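Local coordinates for Serine/threonine-protein kinase Tel1 (Chaetomium thermophilum, PDB 6SKY), which probably acts as a serine/threonine kinase that senses DNA damage and activates checkpoint signalling, phosphorylating targets such as histone H2A, at residues D1686-T1689 and A1690-E1694; S2074-T2077 and S2078-R2081; E2113-S2116 and K2117-M2120. One frame throughout, in Å; residues are numbered along the deposited sequence.

Contact 1: residues D1686-T1689 and A1690-E1694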
loop_
_atom_site.group_PDB
_atom_site.type_symbol
_atom_site.label_atom_id
_atom_site.label_comp_id
_atom_site.label_asym_id
_atom_site.label_seq_id
_atom_site.Cartn_x
_atom_site.Cartn_y
_atom_site.Cartn_z
ATOM N N ASP A 1686 -1.345 -26.269 64.731
ATOM C CA ASP A 1686 -2.126 -26.748 65.860
ATOM C C ASP A 1686 -1.174 -27.028 67.018
ATOM O O ASP A 1686 -0.018 -26.603 67.017
ATOM C CB ASP A 1686 -2.934 -27.976 65.466
ATOM C CG ASP A 1686 -2.185 -28.879 64.521
ATOM O OD1 ASP A 1686 -1.617 -28.356 63.542
ATOM O OD2 ASP A 1686 -2.164 -30.105 64.751
ATOM N N CYS A 1687 -1.657 -27.731 68.041
ATOM C CA CYS A 1687 -0.792 -28.062 69.167
ATOM C C CYS A 1687 0.390 -28.908 68.718
ATOM O O CYS A 1687 1.542 -28.620 69.060
ATOM C CB CYS A 1687 -1.596 -28.788 70.246
ATOM S SG CYS A 1687 -0.586 -29.491 71.561
ATOM N N PHE A 1688 0.120 -29.943 67.923
ATOM C CA PHE A 1688 1.159 -30.894 67.547
ATOM C C PHE A 1688 2.245 -30.231 66.713
ATOM O O PHE A 1688 3.442 -30.400 66.975
ATOM C CB PHE A 1688 0.534 -32.051 66.777
ATOM C CG PHE A 1688 1.398 -33.261 66.706
ATOM C CD1 PHE A 1688 2.425 -33.444 67.613
ATOM C CD2 PHE A 1688 1.190 -34.217 65.735
ATOM C CE1 PHE A 1688 3.223 -34.560 67.558
ATOM C CE2 PHE A 1688 1.987 -35.337 65.673
ATOM C CZ PHE A 1688 3.006 -35.508 66.587
ATOM N N THR A 1689 1.839 -29.478 65.693
ATOM C CA THR A 1689 2.797 -28.860 64.790
ATOM C C THR A 1689 3.626 -27.798 65.494
ATOM O O THR A 1689 4.848 -27.741 65.317
ATOM C CB THR A 1689 2.054 -28.277 63.596
ATOM O OG1 THR A 1689 1.631 -29.347 62.745
ATOM C CG2 THR A 1689 2.933 -27.346 62.822
ATOM N N ALA A 1690 2.989 -26.948 66.294
ATOM C CA ALA A 1690 3.752 -25.969 67.055
ATOM C C ALA A 1690 4.695 -26.644 68.038
ATOM O O ALA A 1690 5.786 -26.131 68.302
ATOM C CB ALA A 1690 2.809 -25.017 67.783
ATOM N N GLY A 1691 4.312 -27.804 68.569
ATOM C CA GLY A 1691 5.205 -28.517 69.467
ATOM C C GLY A 1691 6.431 -29.052 68.755
ATOM O O GLY A 1691 7.556 -28.925 69.247
ATOM N N LEU A 1692 6.227 -29.661 67.586
ATOM C CA LEU A 1692 7.354 -30.111 66.772
ATOM C C LEU A 1692 8.275 -28.954 66.411
ATOM O O LEU A 1692 9.500 -29.084 66.474
ATOM C CB LEU A 1692 6.847 -30.794 65.507
ATOM C CG LEU A 1692 6.215 -32.169 65.664
ATOM C CD1 LEU A 1692 5.436 -32.525 64.432
ATOM C CD2 LEU A 1692 7.281 -33.197 65.917
ATOM N N ALA A 1693 7.702 -27.813 66.034
ATOM C CA ALA A 1693 8.520 -26.673 65.643
ATOM C C ALA A 1693 9.313 -26.119 66.818
ATOM O O ALA A 1693 10.487 -25.768 66.667
ATOM C CB ALA A 1693 7.640 -25.590 65.031
ATOM N N GLU A 1694 8.697 -26.029 67.995
ATOM C CA GLU A 1694 9.423 -25.540 69.162
ATOM C C GLU A 1694 10.520 -26.511 69.578
ATOM O O GLU A 1694 11.606 -26.088 69.986
ATOM C CB GLU A 1694 8.451 -25.285 70.307
ATOM C CG GLU A 1694 7.604 -24.050 70.108
ATOM C CD GLU A 1694 6.445 -23.946 71.083
ATOM O OE1 GLU A 1694 5.835 -22.860 71.159
ATOM O OE2 GLU A 1694 6.137 -24.941 71.766
#
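A1690 meets D1686 one turn earlier in the chain: its backbone N donates to D1686 O at 3.1 Å, with an N-H...O angle of 162°, and its methyl lies beside the same carbonyl oxygen, CB to O 3.3 Å. D1686 occupies the N-cap position, but its carboxylate makes no capping bond to the turn it precedes. OD1 has a weak link to T1689 OG1, 3.5 Å, so the helix begins with its backbone pattern in place and no side-chain cap from D1686. This is the start of helix 1687-1706, in a run of successive helices consistent with the alpha-solenoid build of this kinase, and it illustrates how main-chain bonds alone can set up a first turn. G1691 continues that pattern through its backbone, its N bonding to C1687 O at 2.9 Å. L1692 brings the main apolar contact. Its N bonds to F1688 O, and its CG, placed beside the backbone N and anti to the carbonyl carbon (chi1 -72°), leans back over the preceding turn. CD1 thereby comes to rest over the centre of the F1688 ring, 4.3 Å above its plane, a methyl on an aromatic face rather than at an edge. CG of L1692 is also 4.3 Å from F1688 CE1, so two successive atoms of the leucine branch accompany the ring. Beyond this pair, both side chains touch K1789 of helix 1783-1789. A1693 N then bonds to T1689 O at 2.9 Å, and its methyl sits by that oxygen and packs on L1681 of helix 1670-1684, which T1689 also touches. E1694 N bonds in turn to A1690 O, and its side chain lies against T1682.

Contact 2: residues S2074-T2077 and S2078-R2081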
loop_
_atom_site.group_PDB
_atom_site.type_symbol
_atom_site.label_atom_id
_atom_site.label_comp_id
_atom_site.label_asym_id
_atom_site.label_seq_id
_atom_site.Cartn_x
_atom_site.Cartn_y
_atom_site.Cartn_z
ATOM N N SER A 2074 -2.977 -23.257 35.699
ATOM C CA SER A 2074 -2.201 -23.310 34.466
ATOM C C SER A 2074 -2.918 -22.660 33.293
ATOM O O SER A 2074 -3.652 -23.325 32.555
ATOM C CB SER A 2074 -1.869 -24.759 34.119
ATOM O OG SER A 2074 -3.045 -25.504 33.869
ATOM N N LEU A 2075 -2.681 -21.364 33.105
ATOM C CA LEU A 2075 -3.209 -20.596 31.990
ATOM C C LEU A 2075 -2.060 -19.834 31.354
ATOM O O LEU A 2075 -1.226 -19.264 32.062
ATOM C CB LEU A 2075 -4.292 -19.604 32.444
ATOM C CG LEU A 2075 -5.728 -20.057 32.704
ATOM C CD1 LEU A 2075 -5.813 -20.963 33.906
ATOM C CD2 LEU A 2075 -6.623 -18.858 32.901
ATOM N N ASN A 2076 -2.011 -19.812 30.026
ATOM C CA ASN A 2076 -1.044 -18.948 29.376
ATOM C C ASN A 2076 -1.495 -17.500 29.506
ATOM O O ASN A 2076 -2.499 -17.194 30.146
ATOM C CB ASN A 2076 -0.843 -19.346 27.920
ATOM C CG ASN A 2076 -2.055 -19.994 27.331
ATOM O OD1 ASN A 2076 -2.767 -20.731 28.010
ATOM N ND2 ASN A 2076 -2.304 -19.734 26.056
ATOM N N THR A 2077 -0.750 -16.588 28.899
ATOM C CA THR A 2077 -1.036 -15.181 29.116
ATOM C C THR A 2077 -2.215 -14.698 28.287
ATOM O O THR A 2077 -2.958 -13.821 28.732
ATOM C CB THR A 2077 0.205 -14.351 28.818
ATOM O OG1 THR A 2077 1.363 -15.114 29.157
ATOM C CG2 THR A 2077 0.202 -13.093 29.651
ATOM N N SER A 2078 -2.425 -15.262 27.102
ATOM C CA SER A 2078 -3.565 -14.847 26.296
ATOM C C SER A 2078 -4.880 -15.254 26.947
ATOM O O SER A 2078 -5.816 -14.453 27.017
ATOM C CB SER A 2078 -3.448 -15.432 24.893
ATOM O OG SER A 2078 -3.206 -16.821 24.946
ATOM N N VAL A 2079 -4.966 -16.484 27.445
ATOM C CA VAL A 2079 -6.175 -16.924 28.129
ATOM C C VAL A 2079 -6.385 -16.126 29.405
ATOM O O VAL A 2079 -7.515 -15.773 29.758
ATOM C CB VAL A 2079 -6.102 -18.432 28.412
ATOM C CG1 VAL A 2079 -7.362 -18.892 29.086
ATOM C CG2 VAL A 2079 -5.879 -19.186 27.130
ATOM N N LEU A 2080 -5.301 -15.827 30.111
ATOM C CA LEU A 2080 -5.390 -15.046 31.334
ATOM C C LEU A 2080 -5.968 -13.665 31.067
ATOM O O LEU A 2080 -6.862 -13.200 31.785
ATOM C CB LEU A 2080 -4.006 -14.937 31.960
ATOM C CG LEU A 2080 -3.891 -14.302 33.328
ATOM C CD1 LEU A 2080 -4.265 -15.315 34.367
ATOM C CD2 LEU A 2080 -2.491 -13.821 33.528
ATOM N N ARG A 2081 -5.474 -12.991 30.031
ATOM C CA ARG A 2081 -5.988 -11.662 29.734
ATOM C C ARG A 2081 -7.398 -11.713 29.164
ATOM O O ARG A 2081 -8.175 -10.783 29.378
ATOM C CB ARG A 2081 -5.038 -10.940 28.794
ATOM C CG ARG A 2081 -3.625 -10.923 29.309
ATOM C CD ARG A 2081 -2.694 -10.203 28.376
ATOM N NE ARG A 2081 -2.822 -8.770 28.557
ATOM C CZ ARG A 2081 -2.022 -8.053 29.330
ATOM N NH1 ARG A 2081 -2.213 -6.749 29.448
ATOM N NH2 ARG A 2081 -1.027 -8.640 29.975
#
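T2077 and R2081 face each other across the first turn of helix 2077-2097, held by the bond from R2081 N to T2077 O, 3.0 Å long with an N-H...O angle of 161°. The arginine stem runs alongside that carbonyl, its CG, CB and CD all close to T2077 O, and farther out CD lies 4.3 Å from T2077 CG2. A bend at chi3 (80°) then turns the guanidinium end aside, and NE forms a salt bridge with D2126. This passage from loop to helix belongs to the FAT region, a helical domain of the TPR clan.

N2076 holds the N-cap position, yet its side chain makes no capping bond. Its backbone does contribute, since L2080 N donates to N2076 O at 3.1 Å. The amide meanwhile lies across V2079, with OD1 3.6 Å and ND2 3.8 Å from CG2, while ND2 also comes to 3.2 Å from S2078 OG. With an alanine here the amide lying against V2079 CG2 would be gone, which would probably leave a gap beside that methyl and take the nitrogen away from S2078 OG.

L2075, in the loop before the helix, supplies the apolar part. Its CD2 is 3.9 Å from V2079 CG1, the two side chains crossing at about a right angle. L2080, next along, turns to V1647 and L1651 of another loop.

The chemistry is thus divided. Side chains from the loop settle on the two different methyls of one valine, L2075 on CG1 and N2076 on CG2, and the charge of R2081 is met outside the turn, by D2126. N2076 makes no side-chain cap; main-chain bonds and the packing round V2079 join the loop to the helix.

Contact 3: residues E2113-S2116 and K2117-M2120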
loop_
_atom_site.group_PDB
_atom_site.type_symbol
_atom_site.label_atom_id
_atom_site.label_comp_id
_atom_site.label_asym_id
_atom_site.label_seq_id
_atom_site.Cartn_x
_atom_site.Cartn_y
_atom_site.Cartn_z
ATOM N N GLU A 2113 -14.773 7.632 29.248
ATOM C CA GLU A 2113 -13.762 8.504 28.648
ATOM C C GLU A 2113 -12.388 8.348 29.311
ATOM O O GLU A 2113 -11.357 8.264 28.621
ATOM C CB GLU A 2113 -14.236 9.945 28.708
ATOM C CG GLU A 2113 -15.541 10.156 27.979
ATOM C CD GLU A 2113 -16.154 11.510 28.251
ATOM O OE1 GLU A 2113 -17.388 11.644 28.115
ATOM O OE2 GLU A 2113 -15.405 12.443 28.607
ATOM N N LYS A 2114 -12.342 8.309 30.643
ATOM C CA LYS A 2114 -11.051 8.103 31.307
ATOM C C LYS A 2114 -10.427 6.760 30.918
ATOM O O LYS A 2114 -9.210 6.655 30.654
ATOM C CB LYS A 2114 -11.228 8.189 32.815
ATOM C CG LYS A 2114 -11.936 9.437 33.274
ATOM C CD LYS A 2114 -12.465 9.274 34.684
ATOM C CE LYS A 2114 -13.386 10.421 35.066
ATOM N NZ LYS A 2114 -14.187 10.116 36.284
ATOM N N ARG A 2115 -11.242 5.714 30.872
ATOM C CA ARG A 2115 -10.694 4.440 30.442
ATOM C C ARG A 2115 -10.195 4.511 29.009
ATOM O O ARG A 2115 -9.233 3.828 28.662
ATOM C CB ARG A 2115 -11.733 3.351 30.625
ATOM C CG ARG A 2115 -12.125 3.228 32.056
ATOM C CD ARG A 2115 -13.313 2.355 32.239
ATOM N NE ARG A 2115 -13.561 2.143 33.651
ATOM C CZ ARG A 2115 -14.600 1.482 34.126
ATOM N NH1 ARG A 2115 -14.746 1.328 35.431
ATOM N NH2 ARG A 2115 -15.495 0.982 33.293
ATOM N N SER A 2116 -10.809 5.342 28.169
ATOM C CA SER A 2116 -10.271 5.542 26.826
ATOM C C SER A 2116 -8.864 6.101 26.887
ATOM O O SER A 2116 -8.001 5.751 26.064
ATOM C CB SER A 2116 -11.159 6.487 26.034
ATOM O OG SER A 2116 -10.970 7.810 26.489
ATOM N N LYS A 2117 -8.633 7.011 27.834
ATOM C CA LYS A 2117 -7.278 7.529 28.031
ATOM C C LYS A 2117 -6.288 6.397 28.247
ATOM O O LYS A 2117 -5.196 6.404 27.673
ATOM C CB LYS A 2117 -7.218 8.495 29.213
ATOM C CG LYS A 2117 -8.325 9.527 29.258
ATOM C CD LYS A 2117 -8.219 10.552 28.150
ATOM C CE LYS A 2117 -9.279 11.622 28.328
ATOM N NZ LYS A 2117 -9.091 12.768 27.404
ATOM N N TRP A 2118 -6.645 5.412 29.077
ATOM C CA TRP A 2118 -5.714 4.276 29.208
ATOM C C TRP A 2118 -5.654 3.449 27.924
ATOM O O TRP A 2118 -4.590 2.941 27.560
ATOM C CB TRP A 2118 -6.039 3.375 30.422
ATOM C CG TRP A 2118 -6.911 2.120 30.226
ATOM C CD1 TRP A 2118 -8.168 1.945 30.695
ATOM C CD2 TRP A 2118 -6.567 0.885 29.569
ATOM N NE1 TRP A 2118 -8.643 0.713 30.354
ATOM C CE2 TRP A 2118 -7.680 0.043 29.659
ATOM C CE3 TRP A 2118 -5.442 0.427 28.894
ATOM C CZ2 TRP A 2118 -7.701 -1.224 29.107
ATOM C CZ3 TRP A 2118 -5.471 -0.832 28.345
ATOM C CH2 TRP A 2118 -6.589 -1.641 28.456
ATOM N N MET A 2119 -6.782 3.325 27.216
ATOM C CA MET A 2119 -6.908 2.342 26.140
ATOM C C MET A 2119 -6.118 2.721 24.906
ATOM O O MET A 2119 -5.740 1.842 24.129
ATOM C CB MET A 2119 -8.365 2.172 25.748
ATOM C CG MET A 2119 -9.169 1.355 26.686
ATOM S SD MET A 2119 -10.902 1.411 26.305
ATOM C CE MET A 2119 -11.479 0.195 27.455
ATOM N N MET A 2120 -5.897 4.018 24.683
ATOM C CA MET A 2120 -5.204 4.448 23.466
ATOM C C MET A 2120 -3.870 3.744 23.252
ATOM O O MET A 2120 -3.478 3.501 22.110
ATOM C CB MET A 2120 -4.973 5.950 23.489
ATOM C CG MET A 2120 -6.230 6.760 23.384
ATOM S SD MET A 2120 -7.040 6.585 21.798
ATOM C CE MET A 2120 -8.413 7.695 22.042
#
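R2115 and M2119 are joined first by a main-chain bond, M2119 N to R2115 O at 2.9 Å. In the same way W2118 N donates to K2114 O at 3.3 Å, and M2120 N to S2116 O, continuing the i to i+4 pattern late in helix 2102-2119, a helix of the FAT region.

Apolar contacts gather at the tryptophan. CD1 of W2118 lies 3.8 Å from R2115 CB, so the five-membered side of the indole rests by the root of the arginine. M2119 CG sits over one face of the indole, 3.6 Å above its plane and offset toward the rim. From there the methionine runs extended, and its CE comes within 4.5 Å of R2115 CB.

Two aliphatic stems lie along carbonyls of the preceding turn: M2120 CG is 3.4 Å from S2116 O, and K2117 CG passes close to K2114 O.

The charged ends do not meet within the turn. The K2117 chain, bent at chi2 (-69°), leaves its NZ 6.4 Å from E2113 OE2, opposite charges near one another but not in contact. R2115 reaches away from the turn in an extended chain to a salt bridge with D1606.

The turn packs against three other helices. W2118 NE1 hydrogen-bonds A1642 O of helix 1627-1644, against which R2115 also packs; S2116, M2119 and M2120 touch I2171 of helix 2154-2174; and M2119 fits against I2130, L2131 and R2134 of helix 2124-2143, with W2118 on V2127.

From the N terminus, contact 1 comes first, at the start of helix 1687-1706, where it closes the opening turn and joins that helix to helices 1670-1684 and 1783-1789. Contact 2 closes the passage from the loop after helix 2052-2070 into helix 2077-2097, and contact 3 a late turn of helix 2102-2119, the next helix along. The three stand in series, none nested in or crossing another. Contact 1 is remote, its centre about 39 Å from that of contact 2 and 53 Å from that of contact 3. Contacts 2 and 3 share the FAT region, their nearest atoms about 7 Å apart, and both reach helix 2124-2143.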